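Local coordinates for phiAB6 tailspike (Unidentified phage, PDB 5JS4), which fragments the exopolysaccharide of Acinetobacter baumannii, working as a trimeric beta-helical tailspike of a bacteriophage, at residues A[296-301]-A[334-339]; A[364-369]-A[387-392]; A[289-294]-A[330-335]. All blocks are in the same frame, centred on the assembly; numbering follows the deposited sequence.

Overall arrangement
All three contacts join successive coils of the parallel beta-helix, the pectate lyase-like part of this trimeric tailspike. Interaction 3 and interaction 1 link the same two coils. Strand 290-291 is followed by 296-298, and 328-333 by 336-338, so the second contact continues the first round a bend; both share Gly-334 and Pro-335, and their centres lie about 11 Å apart. Interaction 2 comes later in the chain and further along the helix. Strand 336-338 of interaction 1 pairs with strand 362-370 of interaction 2, with centres about 10 Å apart. Interactions 2 and 3 do not touch; their centres are about 18 Å apart. Together they form part of the rod's stacked wall.

Interaction 1. Residues A[296-301]-A[334-339]; sequences GLVGNG and GPTIQN
Leu-297 and Val-298 pair in parallel with Ile-337 and Gln-338, two neighbouring rungs of the right-handed beta-helix. The strand axes approach to 4.6 Å and run 15° apart.

Backbone bonds form the ladder. Leu-297 N donates to Thr-336 O (2.8 Å), Gln-338 N to Leu-297 O, and Gly-299 N to Gln-338 O. Two CA-H...O contacts lie between them, from Ile-337 CA to Leu-297 O and from Val-298 CA to Gln-338 O.

One side-chain pair adds to this. Val-298 and Gln-338 lie alongside each other, pointing the same way, with Val-298 CG2 3.8 Å from Gln-338 CG. The extended chain of Gln-338 lays its NE2 against both methyls of Val-298. Leu-297 and Ile-337 share the other face, where both pack on Ile-355.

Gly-296 has no side chain, and its CA lies 3.2 Å from Thr-336 O. Gly-299 likewise brings its backbone close, with its C 3.0 Å from Asn-339 O.

The chain turns a corner at Asn-339. There CG is anti to the backbone N (chi1 -171°), and OD1 lies 3.4 Å from Gly-301 CA. Gly-301 N bonds Asn-339 O at 3.0 Å from above the carbonyl plane.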
ATOM      1  N   GLY A 296     -26.366   5.131 -17.511  1.00 13.05           N
ATOM      2  CA  GLY A 296     -25.672   4.049 -16.829  1.00 13.23           C
ATOM      3  C   GLY A 296     -26.591   2.858 -16.640  1.00 13.32           C
ATOM      4  O   GLY A 296     -27.757   2.876 -17.050  1.00 13.40           O
ATOM      5  N   LEU A 297     -26.065   1.828 -15.996  1.00 13.39           N
ATOM      6  CA  LEU A 297     -26.768   0.564 -15.870  1.00 13.46           C
ATOM      7  C   LEU A 297     -26.740   0.088 -14.422  1.00 13.60           C
ATOM      8  O   LEU A 297     -25.670  -0.124 -13.855  1.00 14.36           O
ATOM      9  CB  LEU A 297     -26.124  -0.468 -16.797  1.00 14.46           C
ATOM     10  CG  LEU A 297     -26.735  -1.867 -16.866  1.00 14.90           C
ATOM     11  CD1 LEU A 297     -28.219  -1.830 -17.201  1.00 15.68           C
ATOM     12  CD2 LEU A 297     -25.983  -2.694 -17.896  1.00 14.60           C
ATOM     13  N   VAL A 298     -27.924  -0.056 -13.834  1.00 12.98           N
ATOM     14  CA  VAL A 298     -28.079  -0.556 -12.471  1.00 13.08           C
ATOM     15  C   VAL A 298     -28.956  -1.805 -12.513  1.00 13.21           C
ATOM     16  O   VAL A 298     -30.101  -1.761 -12.970  1.00 13.53           O
ATOM     17  CB  VAL A 298     -28.709   0.506 -11.551  1.00 13.83           C
ATOM     18  CG1 VAL A 298     -28.866  -0.025 -10.133  1.00 14.54           C
ATOM     19  CG2 VAL A 298     -27.866   1.773 -11.550  1.00 13.76           C
ATOM     20  N   GLY A 299     -28.409  -2.923 -12.046  1.00 12.50           N
ATOM     21  CA  GLY A 299     -29.127  -4.187 -12.067  1.00 12.61           C
ATOM     22  C   GLY A 299     -30.009  -4.374 -10.851  1.00 12.83           C
ATOM     23  O   GLY A 299     -30.303  -3.422 -10.120  1.00 13.35           O
ATOM     24  N   ASN A 300     -30.430  -5.615 -10.642  1.00 12.22           N
ATOM     25  CA  ASN A 300     -31.254  -5.979  -9.493  1.00 12.69           C
ATOM     26  C   ASN A 300     -30.533  -6.970  -8.584  1.00 12.21           C
ATOM     27  O   ASN A 300     -31.156  -7.814  -7.938  1.00 12.98           O
ATOM     28  CB  ASN A 300     -32.624  -6.509  -9.944  1.00 12.71           C
ATOM     29  CG  ASN A 300     -32.530  -7.655 -10.942  1.00 12.83           C
ATOM     30  OD1 ASN A 300     -31.455  -8.200 -11.202  1.00 13.04           O
ATOM     31  ND2 ASN A 300     -33.671  -8.025 -11.504  1.00 12.60           N
ATOM     32  N   GLY A 301     -29.209  -6.849  -8.535  1.00 11.78           N
ATOM     33  CA  GLY A 301     -28.404  -7.632  -7.618  1.00 11.93           C
ATOM     34  C   GLY A 301     -27.124  -8.140  -8.238  1.00 11.39           C
ATOM     35  O   GLY A 301     -27.061  -8.426  -9.439  1.00 12.01           O
ATOM     36  N   GLY A 334     -23.424   5.066 -19.753  1.00 13.04           N
ATOM     37  CA  GLY A 334     -23.040   6.208 -18.931  1.00 13.39           C
ATOM     38  C   GLY A 334     -21.965   5.835 -17.924  1.00 13.38           C
ATOM     39  O   GLY A 334     -21.363   4.767 -18.017  1.00 13.90           O
ATOM     40  N   PRO A 335     -21.727   6.708 -16.931  1.00 13.04           N
ATOM     41  CA  PRO A 335     -20.608   6.541 -16.001  1.00 12.75           C
ATOM     42  C   PRO A 335     -20.832   5.540 -14.863  1.00 13.39           C
ATOM     43  O   PRO A 335     -20.000   5.456 -13.968  1.00 17.77           O
ATOM     44  CB  PRO A 335     -20.441   7.948 -15.420  1.00 13.38           C
ATOM     45  CG  PRO A 335     -21.819   8.510 -15.442  1.00 13.60           C
ATOM     46  CD  PRO A 335     -22.469   7.957 -16.679  1.00 13.45           C
ATOM     47  N   THR A 336     -21.934   4.796 -14.900  1.00 12.60           N
ATOM     48  CA  THR A 336     -22.286   3.864 -13.832  1.00 12.39           C
ATOM     49  C   THR A 336     -22.598   2.488 -14.399  1.00 11.98           C
ATOM     50  O   THR A 336     -23.396   2.368 -15.324  1.00 12.64           O
ATOM     51  CB  THR A 336     -23.535   4.361 -13.077  1.00 14.15           C
ATOM     52  OG1 THR A 336     -23.284   5.665 -12.539  1.00 15.20           O
ATOM     53  CG2 THR A 336     -23.927   3.410 -11.952  1.00 14.90           C
ATOM     54  N   ILE A 337     -21.951   1.461 -13.851  1.00 11.56           N
ATOM     55  CA  ILE A 337     -22.418   0.078 -13.975  1.00 11.48           C
ATOM     56  C   ILE A 337     -22.352  -0.502 -12.570  1.00 11.43           C
ATOM     57  O   ILE A 337     -21.273  -0.585 -11.999  1.00 11.63           O
ATOM     58  CB  ILE A 337     -21.563  -0.787 -14.923  1.00 12.13           C
ATOM     59  CG1 ILE A 337     -21.407  -0.114 -16.289  1.00 12.45           C
ATOM     60  CG2 ILE A 337     -22.199  -2.163 -15.091  1.00 11.93           C
ATOM     61  CD1 ILE A 337     -20.438  -0.809 -17.221  1.00 13.11           C
ATOM     62  N   GLN A 338     -23.490  -0.891 -12.006  1.00 11.77           N
ATOM     63  CA  GLN A 338     -23.493  -1.367 -10.624  1.00 12.62           C
ATOM     64  C   GLN A 338     -24.626  -2.319 -10.288  1.00 11.86           C
ATOM     65  O   GLN A 338     -25.677  -2.307 -10.928  1.00 11.82           O
ATOM     66  CB  GLN A 338     -23.515  -0.184  -9.649  1.00 16.13           C
ATOM     67  CG  GLN A 338     -24.784   0.650  -9.675  1.00 18.42           C
ATOM     68  CD  GLN A 338     -24.804   1.720  -8.593  1.00 22.25           C
ATOM     69  OE1 GLN A 338     -23.784   2.345  -8.305  1.00 26.46           O
ATOM     70  NE2 GLN A 338     -25.967   1.937  -7.995  1.00 24.87           N
ATOM     71  N   ASN A 339     -24.387  -3.138  -9.264  1.00 11.64           N
ATOM     72  CA  ASN A 339     -25.418  -3.972  -8.666  1.00 12.01           C
ATOM     73  C   ASN A 339     -26.042  -4.886  -9.715  1.00 11.19           C
ATOM     74  O   ASN A 339     -27.261  -4.992  -9.807  1.00 10.87           O
ATOM     75  CB  ASN A 339     -26.482  -3.073  -8.024  1.00 13.18           C
ATOM     76  CG  ASN A 339     -27.485  -3.844  -7.194  1.00 15.02           C
ATOM     77  OD1 ASN A 339     -27.116  -4.735  -6.438  1.00 18.07           O
ATOM     78  ND2 ASN A 339     -28.762  -3.500  -7.330  1.00 16.54           N
TER

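Interaction 2. Residues A[364-369]-A[387-392]; sequences IDHITL and FTNAWL
Trp-391 N donates to Ile-367 O at 2.9 Å. Ile-367 O also takes a CA-H...O contact from Ala-390 CA. Leu-369 N then bonds Trp-391 O, and the 367-369 and 390-392 strands run 2° apart. This is the parallel ladder of a beta-helix, with each residue over its counterpart one coil on.

Both chains turn a corner, at His-366 and at Asn-389. Before it, Thr-388 N bonds Ile-364 O. At the turn, His-366 N reaches Thr-388 O at 3.3 Å and Ile-367 N bonds Asn-389 O. The corner side chains lie side by side: Asn-389 CB sits over the centre of the imidazole face of His-366, 4.1 Å from its centroid, in a CH-pi contact. The amide plane is 28° from the ring. Asn-389 ND2 also donates to Thr-388 OG1 (2.7 Å), which fixes the amide's rotation.

The face of Ile-364 and Phe-387 is apolar. Phe-387 CG is anti to its backbone N (chi1 -167°), which brings the ring across to Ile-364, with CE2 3.6 Å from Ile-364 CG2. Ile-367 CG1 rests 3.7 Å from Ala-390 CB, and Leu-369 and Leu-392 lie side by side.

On the other face Thr-368 OG1 comes within 3.3 Å of Trp-391 CE3, approaching the indole obliquely. That hydroxyl is hydrogen-bonded to Gly-303 O.

The pair lies between strands 336-338 and 340-345, which flank 364-369, and strand 413-421 beyond 387-392. Strand 374-379 packs against Leu-369, Phe-387 and Leu-392. At the corner, His-366 and Asn-389 pack on Asp-365 and Asn-386 of the third subunit.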
ATOM      1  N   ILE A 364     -17.653   1.690 -11.741  1.00 11.63           N
ATOM      2  CA  ILE A 364     -18.159   0.344 -11.957  1.00 11.77           C
ATOM      3  C   ILE A 364     -17.933  -0.424 -10.669  1.00 12.09           C
ATOM      4  O   ILE A 364     -16.804  -0.514 -10.197  1.00 13.03           O
ATOM      5  CB  ILE A 364     -17.439  -0.353 -13.127  1.00 12.57           C
ATOM      6  CG1 ILE A 364     -17.705   0.409 -14.432  1.00 13.52           C
ATOM      7  CG2 ILE A 364     -17.896  -1.802 -13.240  1.00 12.78           C
ATOM      8  CD1 ILE A 364     -16.816   0.000 -15.588  1.00 14.33           C
ATOM      9  N   ASP A 365     -19.002  -0.963 -10.088  1.00 12.23           N
ATOM     10  CA  ASP A 365     -18.860  -1.717  -8.847  1.00 13.36           C
ATOM     11  C   ASP A 365     -19.984  -2.704  -8.595  1.00 12.33           C
ATOM     12  O   ASP A 365     -21.130  -2.485  -8.990  1.00 12.28           O
ATOM     13  CB  ASP A 365     -18.731  -0.775  -7.652  1.00 16.69           C
ATOM     14  CG  ASP A 365     -19.940   0.103  -7.475  1.00 17.09           C
ATOM     15  OD1 ASP A 365     -20.000   1.145  -8.138  1.00 21.98           O
ATOM     16  OD2 ASP A 365     -20.822  -0.239  -6.658  1.00 23.24           O
ATOM     17  N   HIS A 366     -19.630  -3.787  -7.911  1.00 11.55           N
ATOM     18  CA  HIS A 366     -20.577  -4.827  -7.521  1.00 12.13           C
ATOM     19  C   HIS A 366     -21.273  -5.394  -8.744  1.00 11.24           C
ATOM     20  O   HIS A 366     -22.490  -5.271  -8.907  1.00 10.92           O
ATOM     21  CB  HIS A 366     -21.571  -4.291  -6.487  1.00 13.67           C
ATOM     22  CG  HIS A 366     -20.920  -3.844  -5.216  1.00 16.18           C
ATOM     23  ND1 HIS A 366     -20.842  -4.646  -4.099  1.00 19.48           N
ATOM     24  CD2 HIS A 366     -20.289  -2.691  -4.896  1.00 18.23           C
ATOM     25  CE1 HIS A 366     -20.207  -3.998  -3.139  1.00 20.07           C
ATOM     26  NE2 HIS A 366     -19.859  -2.811  -3.597  1.00 17.69           N
ATOM     27  N   ILE A 367     -20.472  -6.011  -9.610  1.00 11.05           N
ATOM     28  CA  ILE A 367     -20.990  -6.668 -10.800  1.00 11.14           C
ATOM     29  C   ILE A 367     -20.500  -8.108 -10.898  1.00 11.09           C
ATOM     30  O   ILE A 367     -19.438  -8.464 -10.378  1.00 10.66           O
ATOM     31  CB  ILE A 367     -20.644  -5.899 -12.099  1.00 11.65           C
ATOM     32  CG1 ILE A 367     -19.130  -5.887 -12.371  1.00 12.15           C
ATOM     33  CG2 ILE A 367     -21.201  -4.482 -12.027  1.00 11.96           C
ATOM     34  CD1 ILE A 367     -18.758  -5.338 -13.734  1.00 12.33           C
ATOM     35  N   THR A 368     -21.308  -8.921 -11.566  1.00 11.28           N
ATOM     36  CA  THR A 368     -20.964 -10.293 -11.894  1.00 11.14           C
ATOM     37  C   THR A 368     -21.260 -10.483 -13.372  1.00 11.38           C
ATOM     38  O   THR A 368     -22.404 -10.327 -13.796  1.00 11.26           O
ATOM     39  CB  THR A 368     -21.788 -11.282 -11.057  1.00 11.72           C
ATOM     40  OG1 THR A 368     -21.569 -11.017  -9.671  1.00 12.66           O
ATOM     41  CG2 THR A 368     -21.394 -12.722 -11.360  1.00 12.19           C
ATOM     42  N   LEU A 369     -20.227 -10.803 -14.148  1.00 11.56           N
ATOM     43  CA  LEU A 369     -20.365 -10.992 -15.593  1.00 12.03           C
ATOM     44  C   LEU A 369     -19.913 -12.390 -15.970  1.00 12.79           C
ATOM     45  O   LEU A 369     -18.869 -12.855 -15.511  1.00 12.63           O
ATOM     46  CB  LEU A 369     -19.559  -9.952 -16.365  1.00 12.43           C
ATOM     47  CG  LEU A 369     -19.896  -8.488 -16.061  1.00 12.69           C
ATOM     48  CD1 LEU A 369     -19.026  -7.564 -16.894  1.00 13.05           C
ATOM     49  CD2 LEU A 369     -21.363  -8.180 -16.309  1.00 12.80           C
ATOM     50  N   PHE A 387     -13.064   0.996 -10.866  1.00 11.32           N
ATOM     51  CA  PHE A 387     -13.607  -0.333 -11.115  1.00 11.27           C
ATOM     52  C   PHE A 387     -13.335  -1.193  -9.883  1.00 10.99           C
ATOM     53  O   PHE A 387     -12.182  -1.383  -9.513  1.00 11.51           O
ATOM     54  CB  PHE A 387     -12.906  -0.923 -12.345  1.00 11.91           C
ATOM     55  CG  PHE A 387     -13.565  -2.150 -12.909  1.00 12.87           C
ATOM     56  CD1 PHE A 387     -13.414  -3.387 -12.301  1.00 13.97           C
ATOM     57  CD2 PHE A 387     -14.309  -2.072 -14.076  1.00 14.71           C
ATOM     58  CE1 PHE A 387     -14.015  -4.517 -12.835  1.00 15.20           C
ATOM     59  CE2 PHE A 387     -14.907  -3.196 -14.614  1.00 15.67           C
ATOM     60  CZ  PHE A 387     -14.762  -4.422 -13.992  1.00 15.39           C
ATOM     61  N   THR A 388     -14.381  -1.705  -9.241  1.00 10.69           N
ATOM     62  CA  THR A 388     -14.186  -2.515  -8.035  1.00 11.21           C
ATOM     63  C   THR A 388     -15.272  -3.563  -7.817  1.00 11.10           C
ATOM     64  O   THR A 388     -16.404  -3.400  -8.262  1.00 12.15           O
ATOM     65  CB  THR A 388     -14.068  -1.624  -6.771  1.00 12.27           C
ATOM     66  OG1 THR A 388     -13.547  -2.395  -5.678  1.00 13.68           O
ATOM     67  CG2 THR A 388     -15.423  -1.014  -6.380  1.00 13.03           C
ATOM     68  N   ASN A 389     -14.906  -4.630  -7.111  1.00 11.13           N
ATOM     69  CA  ASN A 389     -15.849  -5.637  -6.630  1.00 11.09           C
ATOM     70  C   ASN A 389     -16.595  -6.285  -7.787  1.00 11.01           C
ATOM     71  O   ASN A 389     -17.797  -6.088  -7.973  1.00 10.74           O
ATOM     72  CB  ASN A 389     -16.820  -5.054  -5.591  1.00 11.05           C
ATOM     73  CG  ASN A 389     -16.162  -4.809  -4.244  1.00 11.59           C
ATOM     74  OD1 ASN A 389     -16.569  -5.377  -3.219  1.00 14.48           O
ATOM     75  ND2 ASN A 389     -15.134  -3.981  -4.232  1.00 10.66           N
ATOM     76  N   ALA A 390     -15.851  -7.059  -8.568  1.00 11.05           N
ATOM     77  CA  ALA A 390     -16.372  -7.665  -9.778  1.00 11.10           C
ATOM     78  C   ALA A 390     -15.961  -9.123  -9.850  1.00 10.85           C
ATOM     79  O   ALA A 390     -14.805  -9.461  -9.591  1.00 10.94           O
ATOM     80  CB  ALA A 390     -15.862  -6.921 -10.996  1.00 11.87           C
ATOM     81  N   TRP A 391     -16.924  -9.975 -10.193  1.00 10.97           N
ATOM     82  CA  TRP A 391     -16.671 -11.387 -10.445  1.00 10.96           C
ATOM     83  C   TRP A 391     -16.849 -11.601 -11.939  1.00 11.00           C
ATOM     84  O   TRP A 391     -17.960 -11.529 -12.457  1.00 11.61           O
ATOM     85  CB  TRP A 391     -17.598 -12.263  -9.594  1.00 11.58           C
ATOM     86  CG  TRP A 391     -17.431 -11.972  -8.120  1.00 11.40           C
ATOM     87  CD1 TRP A 391     -16.268 -11.634  -7.487  1.00 11.40           C
ATOM     88  CD2 TRP A 391     -18.447 -11.982  -7.107  1.00 11.30           C
ATOM     89  NE1 TRP A 391     -16.494 -11.427  -6.152  1.00 11.19           N
ATOM     90  CE2 TRP A 391     -17.822 -11.632  -5.889  1.00 11.16           C
ATOM     91  CE3 TRP A 391     -19.822 -12.243  -7.109  1.00 11.77           C
ATOM     92  CZ2 TRP A 391     -18.525 -11.538  -4.686  1.00 11.12           C
ATOM     93  CZ3 TRP A 391     -20.520 -12.150  -5.910  1.00 11.94           C
ATOM     94  CH2 TRP A 391     -19.869 -11.802  -4.717  1.00 11.31           C
ATOM     95  N   LEU A 392     -15.727 -11.825 -12.621  1.00 11.24           N
ATOM     96  CA  LEU A 392     -15.674 -11.840 -14.077  1.00 11.63           C
ATOM     97  C   LEU A 392     -15.280 -13.237 -14.538  1.00 12.18           C
ATOM     98  O   LEU A 392     -14.101 -13.586 -14.557  1.00 12.23           O
ATOM     99  CB  LEU A 392     -14.679 -10.784 -14.571  1.00 11.83           C
ATOM    100  CG  LEU A 392     -14.979  -9.342 -14.137  1.00 12.08           C
ATOM    101  CD1 LEU A 392     -13.932  -8.384 -14.687  1.00 12.23           C
ATOM    102  CD2 LEU A 392     -16.373  -8.905 -14.563  1.00 12.21           C
TER

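Interaction 3. Residues A[289-294]-A[330-335]; sequences QVDLKG and FINCGP
Asp-291 and Asn-332 join two coils of the beta-helix at its edge: Asn-332 ND2 donates to Asp-291 OD1 at 2.9 Å, nearly straight at 169°. The acceptor lies in the amide plane of Asn-332, but the amide meets OD1 from above the carboxylate plane. From the opposite face of that plane Lys-293 N also bonds OD1 (3.0 Å), closing an Asx turn. With CG anti to the backbone N (chi1 -173°), Asp-291 places this oxygen between the two donors.

Ile-331 packs over the same side. Its CG1 stands between the backbone N and the carbonyl carbon (chi1 60°), a position that sets it 3.7 Å from Asp-291 CA. Its CG2 meets Gln-289 NE2 at 3.5 Å, where the two side chains cross at about a right angle. That NE2 is itself bonded to Thr-328 O.

The other face is apolar. The Phe-330 ring lies alongside Val-290, pointing the same way, with CE1 3.7 Å from Val-290 CB. Leu-292 crosses it obliquely and sends CG to Phe-330 CD1, while Leu-292 CD1 rests 3.6 Å from Cys-333 CB. Helix 260-268 packs on Val-290 and Leu-292, and the Phe-354 ring meets that of Phe-330.

Backbone bonds tie the coils: Ile-331 N to Val-290 O, Leu-292 N to Ile-331 O, and Gly-294 N to Asn-332 O at 2.8 Å. Gly-294 O accepts from Tyr-309 OH of the second subunit.

The contact thus divides into an apolar face of Val-290 and Phe-330 and a mixed face, where Ile-331 lies beside the Asp-291 and Asn-332 pair. Two N-H donors on one carboxylate oxygen would probably stabilise the charged form of Asp-291.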
ATOM      1  N   GLN A 289     -29.002  -5.548 -29.836  1.00 18.09           N
ATOM      2  CA  GLN A 289     -28.175  -4.535 -29.195  1.00 17.67           C
ATOM      3  C   GLN A 289     -29.051  -3.435 -28.611  1.00 17.57           C
ATOM      4  O   GLN A 289     -30.046  -3.038 -29.220  1.00 18.64           O
ATOM      5  CB  GLN A 289     -27.203  -3.937 -30.213  1.00 18.44           C
ATOM      6  CG  GLN A 289     -26.236  -2.909 -29.650  1.00 18.46           C
ATOM      7  CD  GLN A 289     -25.272  -2.410 -30.706  1.00 19.16           C
ATOM      8  OE1 GLN A 289     -25.644  -1.610 -31.568  1.00 21.97           O
ATOM      9  NE2 GLN A 289     -24.032  -2.885 -30.656  1.00 18.93           N
ATOM     10  N   VAL A 290     -28.683  -2.968 -27.422  1.00 16.72           N
ATOM     11  CA  VAL A 290     -29.349  -1.842 -26.782  1.00 16.28           C
ATOM     12  C   VAL A 290     -28.385  -0.663 -26.765  1.00 15.36           C
ATOM     13  O   VAL A 290     -27.233  -0.802 -26.358  1.00 15.12           O
ATOM     14  CB  VAL A 290     -29.780  -2.190 -25.343  1.00 16.75           C
ATOM     15  CG1 VAL A 290     -30.307  -0.960 -24.612  1.00 17.03           C
ATOM     16  CG2 VAL A 290     -30.826  -3.295 -25.362  1.00 17.70           C
ATOM     17  N   ASP A 291     -28.861   0.488 -27.229  1.00 16.10           N
ATOM     18  CA  ASP A 291     -28.117   1.736 -27.145  1.00 16.26           C
ATOM     19  C   ASP A 291     -28.578   2.454 -25.883  1.00 15.04           C
ATOM     20  O   ASP A 291     -29.709   2.933 -25.816  1.00 14.85           O
ATOM     21  CB  ASP A 291     -28.376   2.589 -28.392  1.00 17.52           C
ATOM     22  CG  ASP A 291     -27.508   3.836 -28.454  1.00 18.49           C
ATOM     23  OD1 ASP A 291     -26.921   4.234 -27.425  1.00 18.38           O
ATOM     24  OD2 ASP A 291     -27.414   4.434 -29.547  1.00 20.87           O
ATOM     25  N   LEU A 292     -27.706   2.514 -24.879  1.00 14.47           N
ATOM     26  CA  LEU A 292     -28.056   3.109 -23.587  1.00 13.91           C
ATOM     27  C   LEU A 292     -28.229   4.627 -23.646  1.00 14.65           C
ATOM     28  O   LEU A 292     -28.742   5.226 -22.704  1.00 15.03           O
ATOM     29  CB  LEU A 292     -27.018   2.737 -22.519  1.00 13.37           C
ATOM     30  CG  LEU A 292     -27.069   1.280 -22.045  1.00 13.86           C
ATOM     31  CD1 LEU A 292     -25.813   0.923 -21.267  1.00 13.62           C
ATOM     32  CD2 LEU A 292     -28.306   1.005 -21.201  1.00 14.30           C
ATOM     33  N   LYS A 293     -27.791   5.244 -24.742  1.00 15.70           N
ATOM     34  CA  LYS A 293     -27.960   6.683 -24.953  1.00 16.77           C
ATOM     35  C   LYS A 293     -27.369   7.495 -23.799  1.00 16.39           C
ATOM     36  O   LYS A 293     -27.932   8.511 -23.396  1.00 18.23           O
ATOM     37  CB  LYS A 293     -29.443   7.046 -25.131  1.00 17.93           C
ATOM     38  CG  LYS A 293     -30.175   6.281 -26.220  1.00 19.37           C
ATOM     39  CD  LYS A 293     -29.661   6.648 -27.601  1.00 20.33           C
ATOM     40  CE  LYS A 293     -30.556   6.088 -28.697  1.00 21.34           C
ATOM     41  NZ  LYS A 293     -31.822   6.862 -28.859  1.00 22.10           N
ATOM     42  N   GLY A 294     -26.243   7.035 -23.258  1.00 14.83           N
ATOM     43  CA  GLY A 294     -25.558   7.748 -22.185  1.00 14.96           C
ATOM     44  C   GLY A 294     -26.066   7.439 -20.789  1.00 15.04           C
ATOM     45  O   GLY A 294     -25.556   7.989 -19.812  1.00 14.45           O
ATOM     46  N   PHE A 330     -24.527  -3.914 -25.174  1.00 14.85           N
ATOM     47  CA  PHE A 330     -24.874  -2.569 -24.731  1.00 14.83           C
ATOM     48  C   PHE A 330     -23.820  -1.580 -25.207  1.00 14.55           C
ATOM     49  O   PHE A 330     -22.628  -1.778 -24.962  1.00 15.50           O
ATOM     50  CB  PHE A 330     -24.935  -2.513 -23.206  1.00 15.47           C
ATOM     51  CG  PHE A 330     -26.175  -3.112 -22.620  1.00 16.66           C
ATOM     52  CD1 PHE A 330     -27.340  -2.369 -22.521  1.00 17.54           C
ATOM     53  CD2 PHE A 330     -26.173  -4.410 -22.137  1.00 19.92           C
ATOM     54  CE1 PHE A 330     -28.485  -2.910 -21.968  1.00 18.05           C
ATOM     55  CE2 PHE A 330     -27.315  -4.959 -21.582  1.00 21.27           C
ATOM     56  CZ  PHE A 330     -28.473  -4.206 -21.496  1.00 19.75           C
ATOM     57  N   ILE A 331     -24.252  -0.511 -25.870  1.00 14.01           N
ATOM     58  CA  ILE A 331     -23.341   0.558 -26.275  1.00 14.45           C
ATOM     59  C   ILE A 331     -23.716   1.876 -25.602  1.00 13.86           C
ATOM     60  O   ILE A 331     -24.830   2.033 -25.098  1.00 13.82           O
ATOM     61  CB  ILE A 331     -23.280   0.724 -27.812  1.00 14.89           C
ATOM     62  CG1 ILE A 331     -24.657   1.072 -28.397  1.00 14.98           C
ATOM     63  CG2 ILE A 331     -22.729  -0.546 -28.444  1.00 15.48           C
ATOM     64  CD1 ILE A 331     -24.614   1.519 -29.847  1.00 15.37           C
ATOM     65  N   ASN A 332     -22.764   2.807 -25.588  1.00 13.97           N
ATOM     66  CA  ASN A 332     -22.961   4.162 -25.055  1.00 14.26           C
ATOM     67  C   ASN A 332     -23.414   4.190 -23.599  1.00 13.62           C
ATOM     68  O   ASN A 332     -24.273   4.983 -23.211  1.00 14.33           O
ATOM     69  CB  ASN A 332     -23.935   4.953 -25.936  1.00 15.19           C
ATOM     70  CG  ASN A 332     -23.403   5.166 -27.340  1.00 16.99           C
ATOM     71  OD1 ASN A 332     -22.221   5.454 -27.531  1.00 17.48           O
ATOM     72  ND2 ASN A 332     -24.275   5.031 -28.329  1.00 18.08           N
ATOM     73  N   CYS A 333     -22.817   3.324 -22.791  1.00 13.05           N
ATOM     74  CA  CYS A 333     -23.113   3.300 -21.371  1.00 12.87           C
ATOM     75  C   CYS A 333     -22.652   4.595 -20.726  1.00 13.40           C
ATOM     76  O   CYS A 333     -21.624   5.152 -21.103  1.00 15.11           O
ATOM     77  CB  CYS A 333     -22.418   2.117 -20.703  1.00 12.67           C
ATOM     78  SG  CYS A 333     -22.859   1.889 -18.969  1.00 13.59           S
ATOM     79  N   GLY A 334     -23.424   5.066 -19.753  1.00 13.04           N
ATOM     80  CA  GLY A 334     -23.040   6.208 -18.931  1.00 13.39           C
ATOM     81  C   GLY A 334     -21.965   5.835 -17.924  1.00 13.38           C
ATOM     82  O   GLY A 334     -21.363   4.767 -18.017  1.00 13.90           O
ATOM     83  N   PRO A 335     -21.727   6.708 -16.931  1.00 13.04           N
ATOM     84  CA  PRO A 335     -20.608   6.541 -16.001  1.00 12.75           C
ATOM     85  C   PRO A 335     -20.832   5.540 -14.863  1.00 13.39           C
ATOM     86  O   PRO A 335     -20.000   5.456 -13.968  1.00 17.77           O
ATOM     87  CB  PRO A 335     -20.441   7.948 -15.420  1.00 13.38           C
ATOM     88  CG  PRO A 335     -21.819   8.510 -15.442  1.00 13.60           C
ATOM     89  CD  PRO A 335     -22.469   7.957 -16.679  1.00 13.45           C
TER